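Local coordinates for protein 16S rRNA methylase (Uncultured bacterium, PDB 7JLZ) that probably methylates the N1 atom of adenine 1408 in 16S rRNA of the 30S ribosomal subunit, conferring aminoglycoside resistance, at residues 161-164 with 165-169. Residues are numbered along the deposited sequence; the frame is centred on the assembly and turned at random.
Sequences STVI and PIFEK
The ring of Phe-167 presents its edge to the backbone of Val-163 one turn earlier in helix 156-168: Val-163 O lies near the ring plane, 3.3 Å from Phe-167 CD2, where the weakly positive ring hydrogens suit a carbonyl oxygen. Over one face, Ile-166 CG2 stands 4.2 Å above the ring centre. Phe-209 meets the ring with planes inclined at about 45°, joining the helix to strand 205-211 in the antiparallel end of the seven-stranded, Rossmann-like methyltransferase sheet (order 3-2-1-4-5-7-6). At the ring's rim Val-163 CG1 approaches Phe-167 CE2 at 4.3 Å, and both residues are buried, as suits a branched aliphatic and an aromatic on the inward side of the helix.

On another side Thr-162 and Ile-166 run side by side. With OG1 turned beside the backbone N (chi1 -63°), the methyl CG2 of Thr-162 is left beside the carbonyl carbon, from where it touches Ile-166 CD1 at 3.8 Å. Both side chains also pack on Leu-149, so the threonine contributes its methyl to an apolar patch. The extended Glu-168 chain likewise runs alongside Ile-164, its carboxylate carbon CD 3.5 Å from Ile-164 CG2; in strand 172-179, Ile-164 packs on Leu-174 and Glu-168 on His-173.

Pro-165 fits as a knob among Ser-161, Thr-162, Val-163 and Ile-164. The helix kinks here after a wider pi-type turn. Bonding four residues back returns at Ile-166 N to Thr-162 O and Glu-168 N to Ile-164 O (2.9 Å, 161°); between them Phe-167 N bonds weakly to Ile-164 O, which thus takes two N-H groups. Lacking an N-H for Ser-161 O, Pro-165 sets its CG 3.5 Å from that oxygen instead, while Val-163 O faces the aromatic edge.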
loop_
_atom_site.group_PDB
_atom_site.type_symbol
_atom_site.label_atom_id
_atom_site.label_comp_id
_atom_site.label_asym_id
_atom_site.label_seq_id
_atom_site.Cartn_x
_atom_site.Cartn_y
_atom_site.Cartn_z
ATOM N N SER A 161 -17.840 -15.076 -9.887
ATOM C CA SER A 161 -17.358 -15.385 -11.227
ATOM C C SER A 161 -16.305 -14.411 -11.734
ATOM O O SER A 161 -15.565 -14.754 -12.660
ATOM C CB SER A 161 -18.525 -15.417 -12.221
ATOM O OG SER A 161 -18.873 -14.106 -12.625
ATOM N N THR A 162 -16.212 -13.218 -11.157
ATOM C CA THR A 162 -15.272 -12.237 -11.679
ATOM C C THR A 162 -14.306 -11.745 -10.614
ATOM O O THR A 162 -13.085 -11.839 -10.790
ATOM C CB THR A 162 -16.014 -11.048 -12.291
ATOM O OG1 THR A 162 -16.788 -11.499 -13.408
ATOM C CG2 THR A 162 -15.014 -9.975 -12.741
ATOM N N VAL A 163 -14.831 -11.222 -9.505
ATOM C CA VAL A 163 -13.967 -10.567 -8.528
ATOM C C VAL A 163 -13.015 -11.569 -7.893
ATOM O O VAL A 163 -11.796 -11.402 -7.942
ATOM C CB VAL A 163 -14.797 -9.834 -7.462
ATOM C CG1 VAL A 163 -13.862 -9.160 -6.464
ATOM C CG2 VAL A 163 -15.685 -8.809 -8.126
ATOM N N ILE A 164 -13.558 -12.625 -7.284
ATOM C CA ILE A 164 -12.703 -13.574 -6.571
ATOM C C ILE A 164 -11.680 -14.223 -7.497
ATOM O O ILE A 164 -10.494 -14.275 -7.124
ATOM C CB ILE A 164 -13.568 -14.593 -5.804
ATOM C CG1 ILE A 164 -14.253 -13.921 -4.609
ATOM C CG2 ILE A 164 -12.727 -15.765 -5.322
ATOM C CD1 ILE A 164 -15.406 -14.743 -4.023
ATOM N N PRO A 165 -12.031 -14.702 -8.704
ATOM C CA PRO A 165 -11.001 -15.344 -9.550
ATOM C C PRO A 165 -9.867 -14.418 -9.960
ATOM O O PRO A 165 -8.714 -14.864 -10.036
ATOM C CB PRO A 165 -11.798 -15.825 -10.774
ATOM C CG PRO A 165 -13.211 -15.933 -10.307
ATOM C CD PRO A 165 -13.375 -14.825 -9.307
ATOM N N ILE A 166 -10.162 -13.142 -10.237
ATOM C CA ILE A 166 -9.109 -12.203 -10.627
ATOM C C ILE A 166 -8.003 -12.170 -9.583
ATOM O O ILE A 166 -6.810 -12.117 -9.912
ATOM C CB ILE A 166 -9.705 -10.803 -10.860
ATOM C CG1 ILE A 166 -10.387 -10.743 -12.228
ATOM C CG2 ILE A 166 -8.636 -9.730 -10.737
ATOM C CD1 ILE A 166 -11.216 -9.503 -12.452
ATOM N N PHE A 167 -8.373 -12.207 -8.308
ATOM C CA PHE A 167 -7.380 -12.070 -7.254
ATOM C C PHE A 167 -6.800 -13.404 -6.813
ATOM O O PHE A 167 -5.651 -13.449 -6.360
ATOM C CB PHE A 167 -7.991 -11.333 -6.067
ATOM C CG PHE A 167 -8.250 -9.889 -6.346
ATOM C CD1 PHE A 167 -7.199 -8.991 -6.385
ATOM C CD2 PHE A 167 -9.531 -9.431 -6.595
ATOM C CE1 PHE A 167 -7.420 -7.645 -6.647
ATOM C CE2 PHE A 167 -9.764 -8.086 -6.859
ATOM C CZ PHE A 167 -8.705 -7.198 -6.884
ATOM N N GLU A 168 -7.562 -14.490 -6.936
ATOM C CA GLU A 168 -6.986 -15.801 -6.652
ATOM C C GLU A 168 -5.871 -16.131 -7.634
ATOM O O GLU A 168 -4.913 -16.832 -7.277
ATOM C CB GLU A 168 -8.081 -16.869 -6.672
ATOM C CG GLU A 168 -8.974 -16.811 -5.443
ATOM C CD GLU A 168 -9.957 -17.955 -5.362
ATOM O OE1 GLU A 168 -10.401 -18.442 -6.424
ATOM O OE2 GLU A 168 -10.281 -18.366 -4.228
ATOM N N LYS A 169 -5.966 -15.615 -8.863
ATOM C CA LYS A 169 -4.889 -15.762 -9.834
ATOM C C LYS A 169 -3.618 -15.049 -9.397
ATOM O O LYS A 169 -2.562 -15.279 -9.996
ATOM C CB LYS A 169 -5.355 -15.260 -11.207
ATOM C CG LYS A 169 -6.287 -16.235 -11.927
ATOM C CD LYS A 169 -6.808 -15.668 -13.239
ATOM C CE LYS A 169 -7.446 -16.750 -14.109
ATOM N NZ LYS A 169 -8.666 -17.360 -13.499
#